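Local coordinates for putative ring-cleaving dioxygenase MhqO (PDB 3OAJ), which is a putative iron-dependent, ring-cleaving extradiol dioxygenase that may contribute to the breakdown of aromatic compounds, at residues F41-P44 against G45-H48; L159-E162 against Q163-K166; T167-L170 against L171-M175; Y256-E259 against H260-L264. One frame throughout, in Å; residues are numbered along the deposited sequence.

Contact 1 (F41-P44 against G45-H48)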
loop_
_atom_site.group_PDB
_atom_site.type_symbol
_atom_site.label_atom_id
_atom_site.label_comp_id
_atom_site.label_asym_id
_atom_site.label_seq_id
_atom_site.Cartn_x
_atom_site.Cartn_y
_atom_site.Cartn_z
ATOM N N PHE A 41 13.991 -8.368 3.370
ATOM C CA PHE A 41 14.493 -9.723 3.177
ATOM C C PHE A 41 15.746 -9.769 2.322
ATOM O O PHE A 41 16.633 -10.578 2.577
ATOM C CB PHE A 41 13.428 -10.610 2.545
ATOM C CG PHE A 41 12.607 -11.349 3.537
ATOM C CD1 PHE A 41 11.481 -10.762 4.099
ATOM C CD2 PHE A 41 12.963 -12.634 3.927
ATOM C CE1 PHE A 41 10.710 -11.449 5.022
ATOM C CE2 PHE A 41 12.202 -13.327 4.854
ATOM C CZ PHE A 41 11.073 -12.729 5.409
ATOM N N ASP A 42 15.796 -8.906 1.309
ATOM C CA ASP A 42 16.934 -8.824 0.387
ATOM C C ASP A 42 18.114 -8.053 0.972
ATOM O O ASP A 42 19.271 -8.439 0.783
ATOM C CB ASP A 42 16.505 -8.185 -0.940
ATOM C CG ASP A 42 15.488 -9.026 -1.693
ATOM O OD1 ASP A 42 14.730 -8.447 -2.501
ATOM O OD2 ASP A 42 15.446 -10.262 -1.483
ATOM N N ASP A 43 17.816 -6.955 1.670
ATOM C CA ASP A 43 18.844 -6.133 2.301
ATOM C C ASP A 43 18.565 -5.971 3.796
ATOM O O ASP A 43 17.791 -5.097 4.198
ATOM C CB ASP A 43 18.966 -4.770 1.607
ATOM C CG ASP A 43 20.071 -3.902 2.199
ATOM O OD1 ASP A 43 20.010 -2.669 2.023
ATOM O OD2 ASP A 43 20.997 -4.444 2.846
ATOM N N PRO A 44 19.202 -6.818 4.623
ATOM C CA PRO A 44 19.071 -6.861 6.087
ATOM C C PRO A 44 19.442 -5.566 6.812
ATOM O O PRO A 44 19.078 -5.393 7.973
ATOM C CB PRO A 44 20.054 -7.965 6.490
ATOM C CG PRO A 44 20.196 -8.805 5.282
ATOM C CD PRO A 44 20.084 -7.889 4.120
ATOM N N GLY A 45 20.170 -4.676 6.142
ATOM C CA GLY A 45 20.577 -3.398 6.733
ATOM C C GLY A 45 19.608 -2.261 6.460
ATOM O O GLY A 45 19.922 -1.093 6.698
ATOM N N THR A 46 18.426 -2.601 5.958
ATOM C CA THR A 46 17.414 -1.611 5.635
ATOM C C THR A 46 16.118 -2.041 6.295
ATOM O O THR A 46 15.746 -3.212 6.218
ATOM C CB THR A 46 17.194 -1.505 4.105
ATOM O OG1 THR A 46 18.406 -1.070 3.476
ATOM C CG2 THR A 46 16.069 -0.511 3.769
ATOM N N TYR A 47 15.437 -1.092 6.930
ATOM C CA TYR A 47 14.129 -1.339 7.527
ATOM C C TYR A 47 13.109 -1.742 6.481
ATOM O O TYR A 47 13.160 -1.307 5.335
ATOM C CB TYR A 47 13.577 -0.070 8.164
ATOM C CG TYR A 47 14.087 0.280 9.541
ATOM C CD1 TYR A 47 13.810 -0.532 10.644
ATOM C CD2 TYR A 47 14.788 1.468 9.752
ATOM C CE1 TYR A 47 14.254 -0.179 11.923
ATOM C CE2 TYR A 47 15.239 1.829 11.016
ATOM C CZ TYR A 47 14.958 1.009 12.098
ATOM O OH TYR A 47 15.400 1.350 13.356
ATOM N N HIS A 48 12.146 -2.529 6.926
ATOM C CA HIS A 48 10.891 -2.663 6.232
ATOM C C HIS A 48 9.832 -2.388 7.278
ATOM O O HIS A 48 9.706 -3.155 8.230
ATOM C CB HIS A 48 10.722 -4.075 5.660
ATOM C CG HIS A 48 9.585 -4.202 4.689
ATOM N ND1 HIS A 48 9.179 -5.413 4.170
ATOM C CD2 HIS A 48 8.746 -3.271 4.171
ATOM C CE1 HIS A 48 8.162 -5.215 3.346
ATOM N NE2 HIS A 48 7.883 -3.926 3.326
#
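The carboxylate of Asp-43 lies over the turn that it begins, one oxygen directed to the hydroxyl of Thr-46 and the other to the backbone of Gly-45. A type I beta turn from Asp-43 to Thr-46 supplies the frame, closed by the bond from Thr-46 N to Asp-43 O at 3.1 Å. Within that frame the side chain of the first turn residue grips the last. Thr-46 OG1 donates to Asp-43 OD1 at 2.7 Å, coming from well above the carboxylate plane (56° out of it), and the two side chains cross at about a right angle. The first torsions bring them together: Asp-43 extends its CG away from its own N (chi1 -178°), while Thr-46 keeps OG1 beside its N (chi1 -62°), on the side of the aspartate. Asp-43 OD2 lies 3.4 Å from Gly-45 N, a weak bond that nevertheless has the connectivity of an Asx turn laid on the beta turn. Between these ends Pro-44 forms the first corner, its CB 3.3 Å from Gly-45 N; the ring fixes phi at that corner. The turn joins strand 33-39 to strand 47-52, antiparallel neighbours at one border of a mixed sheet, where Thr-46 also pairs through its backbone with Asn-40. Pro-44 rests on Tyr-293. One acidic residue thus serves the turn with its backbone carbonyl and one carboxylate oxygen, the other adding a weak bond, and the hydroxyl and amide donors that face it would be expected to favour the charged form of Asp-43.

Contact 2 (L159-E162 against Q163-K166)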
loop_
_atom_site.group_PDB
_atom_site.type_symbol
_atom_site.label_atom_id
_atom_site.label_comp_id
_atom_site.label_asym_id
_atom_site.label_seq_id
_atom_site.Cartn_x
_atom_site.Cartn_y
_atom_site.Cartn_z
ATOM N N LEU A 159 -3.494 3.503 -11.221
ATOM C CA LEU A 159 -2.378 2.877 -11.925
ATOM C C LEU A 159 -1.989 3.657 -13.158
ATOM O O LEU A 159 -2.846 4.097 -13.921
ATOM C CB LEU A 159 -2.744 1.444 -12.340
ATOM C CG LEU A 159 -3.330 0.564 -11.221
ATOM C CD1 LEU A 159 -3.653 -0.838 -11.744
ATOM C CD2 LEU A 159 -2.381 0.494 -10.033
ATOM N N LEU A 160 -0.681 3.807 -13.344
ATOM C CA LEU A 160 -0.098 4.401 -14.544
ATOM C C LEU A 160 0.571 3.271 -15.316
ATOM O O LEU A 160 1.581 2.731 -14.896
ATOM C CB LEU A 160 0.935 5.460 -14.168
ATOM C CG LEU A 160 0.496 6.521 -13.155
ATOM C CD1 LEU A 160 1.656 7.469 -12.864
ATOM C CD2 LEU A 160 -0.705 7.312 -13.675
ATOM N N SER A 161 -0.040 2.893 -16.429
ATOM C CA SER A 161 0.395 1.740 -17.204
ATOM C C SER A 161 1.040 2.161 -18.527
ATOM O O SER A 161 0.560 3.088 -19.192
ATOM C CB SER A 161 -0.814 0.837 -17.480
ATOM O OG SER A 161 -0.497 -0.180 -18.411
ATOM N N GLU A 162 2.118 1.484 -18.921
ATOM C CA GLU A 162 2.699 1.723 -20.245
ATOM C C GLU A 162 1.764 1.235 -21.353
ATOM O O GLU A 162 1.837 1.716 -22.479
ATOM C CB GLU A 162 4.062 1.049 -20.392
ATOM C CG GLU A 162 5.173 1.672 -19.555
ATOM C CD GLU A 162 6.535 1.084 -19.871
ATOM O OE1 GLU A 162 6.696 0.465 -20.947
ATOM O OE2 GLU A 162 7.445 1.252 -19.039
ATOM N N GLN A 163 0.893 0.285 -21.018
ATOM C CA GLN A 163 -0.042 -0.320 -21.975
ATOM C C GLN A 163 -1.419 -0.512 -21.338
ATOM O O GLN A 163 -1.782 -1.623 -20.963
ATOM C CB GLN A 163 0.485 -1.667 -22.467
ATOM C CG GLN A 163 1.755 -1.597 -23.303
ATOM C CD GLN A 163 1.987 -2.897 -24.029
ATOM O OE1 GLN A 163 1.289 -3.220 -24.995
ATOM N NE2 GLN A 163 2.946 -3.670 -23.552
ATOM N N PRO A 164 -2.182 0.582 -21.196
ATOM C CA PRO A 164 -3.425 0.526 -20.424
ATOM C C PRO A 164 -4.448 -0.506 -20.933
ATOM O O PRO A 164 -5.184 -1.059 -20.120
ATOM C CB PRO A 164 -3.978 1.951 -20.544
ATOM C CG PRO A 164 -2.794 2.795 -20.811
ATOM C CD PRO A 164 -1.855 1.959 -21.613
ATOM N N ASP A 165 -4.498 -0.767 -22.244
ATOM C CA ASP A 165 -5.424 -1.776 -22.769
ATOM C C ASP A 165 -5.119 -3.162 -22.188
ATOM O O ASP A 165 -6.028 -3.919 -21.830
ATOM C CB ASP A 165 -5.409 -1.827 -24.306
ATOM C CG ASP A 165 -5.989 -0.570 -24.959
ATOM O OD1 ASP A 165 -6.707 0.203 -24.293
ATOM O OD2 ASP A 165 -5.724 -0.355 -26.160
ATOM N N LYS A 166 -3.832 -3.471 -22.059
ATOM C CA LYS A 166 -3.393 -4.753 -21.524
ATOM C C LYS A 166 -3.637 -4.846 -20.022
ATOM O O LYS A 166 -4.093 -5.873 -19.542
ATOM C CB LYS A 166 -1.912 -5.022 -21.857
ATOM C CG LYS A 166 -1.623 -5.117 -23.352
ATOM C CD LYS A 166 -0.713 -6.288 -23.647
ATOM C CE LYS A 166 -0.508 -6.492 -25.155
ATOM N NZ LYS A 166 0.755 -5.872 -25.632
#
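Gln-163 leaves the chain with its CB against the preceding peptide, 3.4 Å from Glu-162 C. CG follows the same surface and lies 3.4 Å from Glu-162 O, because chi1 of -66° sets it beside the backbone N, anti to the carbonyl carbon. The chain then runs extended to the amide, whose two ends part company: OE1 accepts from Lys-166 NZ at 2.8 Å, with the ammonium a little off the carbonyl plane, and NE2 makes a weak bond to His-260 O. Lys-166, three residues further on, thus bends back over the first turn of the helix. Gln-163 occupies the N-cap position, and its own backbone N is held by Ser-161. There Ser-161 OG accepts from Gln-163 N at 3.0 Å with an N-H...O angle of 140°, a side chain to the amide two residues on, which is an ST turn. Placing OG anti to its own N (chi1 170°) carries the hydroxyl toward Gln-163 N; its CB meanwhile lies 3.9 Å from Pro-164 CA. The proline ring rests against the carbonyl of the same serine, its CD 3.6 Å from Ser-161 O. The same Ser-161 OG also hydrogen-bonds Thr-167 OG1 one turn further along, so the hydroxyl spans the strand end and the helix. The bend leads from strand 153-160, flanked by strands 79-87 and 198-202, into helix 164-174, while Glu-162 pairs through its backbone with Gly-261 in the loop before strand 264-269.

Contact 3 (T167-L170 against L171-M175)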
loop_
_atom_site.group_PDB
_atom_site.type_symbol
_atom_site.label_atom_id
_atom_site.label_comp_id
_atom_site.label_asym_id
_atom_site.label_seq_id
_atom_site.Cartn_x
_atom_site.Cartn_y
_atom_site.Cartn_z
ATOM N N THR A 167 -3.337 -3.771 -19.292
ATOM C CA THR A 167 -3.637 -3.720 -17.849
ATOM C C THR A 167 -5.134 -3.870 -17.572
ATOM O O THR A 167 -5.522 -4.610 -16.664
ATOM C CB THR A 167 -3.064 -2.451 -17.183
ATOM O OG1 THR A 167 -1.681 -2.319 -17.566
ATOM C CG2 THR A 167 -3.200 -2.519 -15.668
ATOM N N ALA A 168 -5.968 -3.212 -18.381
ATOM C CA ALA A 168 -7.422 -3.318 -18.212
ATOM C C ALA A 168 -7.899 -4.749 -18.405
ATOM O O ALA A 168 -8.726 -5.245 -17.635
ATOM C CB ALA A 168 -8.161 -2.381 -19.180
ATOM N N ASP A 169 -7.378 -5.392 -19.445
ATOM C CA ASP A 169 -7.736 -6.763 -19.792
ATOM C C ASP A 169 -7.364 -7.679 -18.614
ATOM O O ASP A 169 -8.167 -8.505 -18.166
ATOM C CB ASP A 169 -6.988 -7.145 -21.078
ATOM C CG ASP A 169 -7.416 -8.483 -21.663
ATOM O OD1 ASP A 169 -8.556 -8.933 -21.441
ATOM O OD2 ASP A 169 -6.590 -9.075 -22.392
ATOM N N LEU A 170 -6.164 -7.489 -18.068
ATOM C CA LEU A 170 -5.732 -8.223 -16.879
ATOM C C LEU A 170 -6.661 -8.013 -15.671
ATOM O O LEU A 170 -7.109 -8.970 -15.038
ATOM C CB LEU A 170 -4.298 -7.827 -16.526
ATOM C CG LEU A 170 -3.724 -8.314 -15.202
ATOM C CD1 LEU A 170 -3.671 -9.855 -15.092
ATOM C CD2 LEU A 170 -2.336 -7.733 -15.015
ATOM N N LEU A 171 -6.946 -6.756 -15.338
ATOM C CA LEU A 171 -7.791 -6.463 -14.188
ATOM C C LEU A 171 -9.182 -7.063 -14.332
ATOM O O LEU A 171 -9.700 -7.687 -13.387
ATOM C CB LEU A 171 -7.883 -4.952 -14.002
ATOM C CG LEU A 171 -6.611 -4.279 -13.485
ATOM C CD1 LEU A 171 -6.734 -2.768 -13.589
ATOM C CD2 LEU A 171 -6.289 -4.728 -12.046
ATOM N N GLU A 172 -9.803 -6.861 -15.492
ATOM C CA GLU A 172 -11.200 -7.267 -15.673
ATOM C C GLU A 172 -11.332 -8.763 -15.942
ATOM O O GLU A 172 -12.116 -9.460 -15.292
ATOM C CB GLU A 172 -11.848 -6.481 -16.811
ATOM C CG GLU A 172 -13.357 -6.718 -16.899
ATOM C CD GLU A 172 -14.040 -5.851 -17.937
ATOM O OE1 GLU A 172 -13.404 -4.905 -18.452
ATOM O OE2 GLU A 172 -15.230 -6.105 -18.226
ATOM N N ASN A 173 -10.551 -9.255 -16.891
ATOM C CA ASN A 173 -10.814 -10.565 -17.479
ATOM C C ASN A 173 -9.997 -11.706 -16.892
ATOM O O ASN A 173 -10.385 -12.862 -17.009
ATOM C CB ASN A 173 -10.710 -10.482 -19.004
ATOM C CG ASN A 173 -11.608 -9.398 -19.571
ATOM O OD1 ASN A 173 -12.792 -9.311 -19.209
ATOM N ND2 ASN A 173 -11.058 -8.558 -20.439
ATOM N N ILE A 174 -8.883 -11.373 -16.237
ATOM C CA ILE A 174 -8.077 -12.367 -15.534
ATOM C C ILE A 174 -8.261 -12.261 -14.028
ATOM O O ILE A 174 -8.393 -13.268 -13.332
ATOM C CB ILE A 174 -6.577 -12.261 -15.908
ATOM C CG1 ILE A 174 -6.380 -12.722 -17.355
ATOM C CG2 ILE A 174 -5.695 -13.064 -14.924
ATOM C CD1 ILE A 174 -4.956 -13.021 -17.725
ATOM N N MET A 175 -8.254 -11.033 -13.516
ATOM C CA MET A 175 -8.282 -10.837 -12.079
ATOM C C MET A 175 -9.680 -10.667 -11.504
ATOM O O MET A 175 -9.841 -10.582 -10.289
ATOM C CB MET A 175 -7.368 -9.679 -11.680
ATOM C CG MET A 175 -5.907 -10.026 -11.867
ATOM S SD MET A 175 -4.819 -8.612 -11.635
ATOM C CE MET A 175 -4.992 -8.288 -9.876
#
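Asp-169 and Asn-173, one helical turn apart, provide the polar side-chain link: Asn-173 ND2 donates to Asp-169 OD1 at 2.7 Å. The bond is nearly straight at 169°, uses the anti lone pair of the carboxylate and leaves within the amide plane, although the two flat groups are turned 66° from each other. Asp-169 reaches it by extending away from its own N (chi1 -172°). Backbone bonds make up the second kind. Leu-171 N, Glu-172 N and Asn-173 N repeat the usual four-residue step, but Leu-170 O takes two donors, Ile-174 N at 3.2 Å from above the carbonyl plane and Met-175 N at 2.8 Å almost along the C=O axis. The second spans five residues, a wider pi-type turn near the helix end. Apolar contacts form the third. Leu-170 is the hub: its CD1 lies 3.8 Å from Ile-174 CG2 and its CG lies 3.7 Å from Met-175 SD, while Thr-167 CG2 runs alongside Leu-171 CD1. Leu-170 and Met-175 both continue onto Phe-265 of strand 264-269, and Ile-174 onto helix 226-238. Strand 153-160, helix 164-174 and strands 178-183, 186-190 and 198-202 follow in the βαβββ order typical of vicinal oxygen chelate modules; the side chain of Met-175 lies about 9 Å from that of Glu-266, a ligand of the bound zinc.

Contact 4 (Y256-E259 against H260-L264). With SO4 (sulfate ion), chain D.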
loop_
_atom_site.group_PDB
_atom_site.type_symbol
_atom_site.label_atom_id
_atom_site.label_comp_id
_atom_site.label_asym_id
_atom_site.label_seq_id
_atom_site.Cartn_x
_atom_site.Cartn_y
_atom_site.Cartn_z
ATOM N N TYR A 256 5.171 -12.759 -7.196
ATOM C CA TYR A 256 5.292 -11.497 -7.955
ATOM C C TYR A 256 5.248 -11.742 -9.457
ATOM O O TYR A 256 5.790 -12.732 -9.957
ATOM C CB TYR A 256 6.613 -10.781 -7.619
ATOM C CG TYR A 256 6.850 -10.541 -6.136
ATOM C CD1 TYR A 256 6.498 -9.332 -5.534
ATOM C CD2 TYR A 256 7.407 -11.543 -5.327
ATOM C CE1 TYR A 256 6.713 -9.120 -4.160
ATOM C CE2 TYR A 256 7.627 -11.346 -3.970
ATOM C CZ TYR A 256 7.272 -10.138 -3.389
ATOM O OH TYR A 256 7.489 -9.937 -2.036
ATOM N N PHE A 257 4.643 -10.803 -10.178
ATOM C CA PHE A 257 4.692 -10.822 -11.641
ATOM C C PHE A 257 4.591 -9.411 -12.173
ATOM O O PHE A 257 3.766 -8.616 -11.688
ATOM C CB PHE A 257 3.607 -11.729 -12.246
ATOM C CG PHE A 257 2.185 -11.270 -12.019
ATOM C CD1 PHE A 257 1.550 -11.481 -10.798
ATOM C CD2 PHE A 257 1.441 -10.697 -13.070
ATOM C CE1 PHE A 257 0.209 -11.096 -10.603
ATOM C CE2 PHE A 257 0.108 -10.313 -12.883
ATOM C CZ PHE A 257 -0.505 -10.519 -11.654
ATOM N N ARG A 258 5.450 -9.095 -13.142
ATOM C CA ARG A 258 5.360 -7.799 -13.806
ATOM C C ARG A 258 4.336 -7.879 -14.908
ATOM O O ARG A 258 4.381 -8.785 -15.759
ATOM C CB ARG A 258 6.714 -7.345 -14.361
ATOM C CG ARG A 258 6.687 -5.843 -14.675
ATOM C CD ARG A 258 8.043 -5.244 -14.746
ATOM N NE ARG A 258 8.788 -5.311 -13.494
ATOM C CZ ARG A 258 8.821 -4.358 -12.567
ATOM N NH1 ARG A 258 8.102 -3.236 -12.702
ATOM N NH2 ARG A 258 9.588 -4.526 -11.493
ATOM N N GLU A 259 3.363 -6.967 -14.884
ATOM C CA GLU A 259 2.316 -7.041 -15.893
ATOM C C GLU A 259 2.736 -6.286 -17.155
ATOM O O GLU A 259 3.842 -5.723 -17.201
ATOM C CB GLU A 259 0.950 -6.663 -15.306
ATOM C CG GLU A 259 0.818 -5.255 -14.731
ATOM C CD GLU A 259 0.577 -4.214 -15.804
ATOM O OE1 GLU A 259 1.312 -3.213 -15.810
ATOM O OE2 GLU A 259 -0.309 -4.415 -16.664
ATOM N N HIS A 260 1.901 -6.330 -18.197
ATOM C CA HIS A 260 2.351 -5.855 -19.510
ATOM C C HIS A 260 2.519 -4.339 -19.591
ATOM O O HIS A 260 3.273 -3.850 -20.433
ATOM C CB HIS A 260 1.445 -6.360 -20.639
ATOM C CG HIS A 260 1.276 -7.848 -20.661
ATOM N ND1 HIS A 260 2.320 -8.727 -20.451
ATOM C CD2 HIS A 260 0.177 -8.617 -20.852
ATOM C CE1 HIS A 260 1.877 -9.968 -20.537
ATOM N NE2 HIS A 260 0.580 -9.930 -20.788
ATOM N N GLY A 261 1.809 -3.605 -18.729
ATOM C CA GLY A 261 2.009 -2.156 -18.623
ATOM C C GLY A 261 3.215 -1.786 -17.762
ATOM O O GLY A 261 3.449 -0.604 -17.481
ATOM N N GLU A 262 3.977 -2.806 -17.363
ATOM C CA GLU A 262 5.234 -2.677 -16.603
ATOM C C GLU A 262 5.082 -2.411 -15.101
ATOM O O GLU A 262 6.083 -2.221 -14.405
ATOM C CB GLU A 262 6.215 -1.689 -17.261
ATOM C CG GLU A 262 6.790 -2.217 -18.581
ATOM C CD GLU A 262 7.478 -3.565 -18.408
ATOM O OE1 GLU A 262 8.290 -3.680 -17.474
ATOM O OE2 GLU A 262 7.205 -4.496 -19.196
ATOM N N ILE A 263 3.858 -2.455 -14.576
ATOM C CA ILE A 263 3.663 -2.355 -13.140
ATOM C C ILE A 263 4.006 -3.699 -12.505
ATOM O O ILE A 263 3.619 -4.748 -13.028
ATOM C CB ILE A 263 2.213 -1.963 -12.800
ATOM C CG1 ILE A 263 1.792 -0.707 -13.572
ATOM C CG2 ILE A 263 2.072 -1.678 -11.315
ATOM C CD1 ILE A 263 0.282 -0.434 -13.513
ATOM N N LEU A 264 4.714 -3.666 -11.378
ATOM C CA LEU A 264 4.982 -4.887 -10.637
ATOM C C LEU A 264 3.797 -5.216 -9.734
ATOM O O LEU A 264 3.438 -4.421 -8.859
ATOM C CB LEU A 264 6.284 -4.756 -9.841
ATOM C CG LEU A 264 6.690 -6.017 -9.058
ATOM C CD1 LEU A 264 6.855 -7.213 -9.994
ATOM C CD2 LEU A 264 7.977 -5.775 -8.257
HETATM S S SO4 D . 6.724 -7.136 -0.008
HETATM O O1 SO4 D . 7.587 -7.327 -1.173
HETATM O O2 SO4 D . 7.433 -7.284 1.248
HETATM O O3 SO4 D . 6.056 -5.834 -0.039
HETATM O O4 SO4 D . 5.727 -8.210 -0.039
HETATM O O HOH W 1 -0.883 -6.585 -18.388
HETATM O O HOH W 2 6.535 -7.137 -18.789
#
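Arg-258 and Leu-264 face each other as a non-hydrogen-bonded antiparallel pair where strand 253-258 turns back through a type I turn from Glu-259 to Glu-262, and Glu-262, with a left-handed backbone (phi 79°), completes a 3:5 hairpin with a G1 bulge. The bonds Glu-262 N to Glu-259 O and Glu-259 N to Ile-263 O, each 2.9 Å, close it. Glu-259 then folds its side chain back over the turn: CG takes the crowded position between N and carbonyl carbon (chi1 61°), and the chain bends again beyond it. OE1 accepts from Ile-263 N at 2.9 Å through its anti lone pair, and OE2 accepts from Gly-261 N at 3.1 Å from above the carboxylate plane. A water donates to OE2 and accepts from His-260 N; with the two N-H groups it probably keeps this buried carboxylate ionised. Thr-167 OG1 of helix 164-174 hydrogen-bonds OE2 as well. On the sheet face that carries Leu-264, Arg-258 NH1 donates to Glu-262 O at 2.8 Å within the guanidinium plane, while Leu-264 CB lies over one face of that group, 3.7 Å from NH2. Glu-262 OE1 stays 4.3 Å from Arg-258 NE, beyond a salt bridge. Tyr-256 OH meets O1 of a sulfate at 2.8 Å, an ion probably from the crystallisation liquor and also hydrogen-bonded to Thr-13; Tyr-256 OH has a further partner in Arg-249. Tyr-256 touches the zinc ligand Glu-266 on strand 264-269 and Leu-264 touches His-218 on strand 215-223, while Phe-257 and Glu-259 pack on Leu-170 of helix 164-174.

Overall arrangement
Read from the N terminus, the four contacts are local and in series; none encloses another. Contact 1 closes the short loop between strands 33-39 and 47-52, in the first VOC range, about 30 Å between centres from contact 2. Contacts 2 and 3 run end to end, from strand 153-160 along helix 164-174. Contact 4 closes the hairpin between strands 253-258 and 264-269, which belong to the same sheet as the strands of contact 1. Although far along the chain from contacts 2 and 3, contact 4 touches both: Ser-161, Thr-167 and Glu-259 form a hydrogen-bonded chain, tying the helix and its preceding strand to the hairpin beside the metal site.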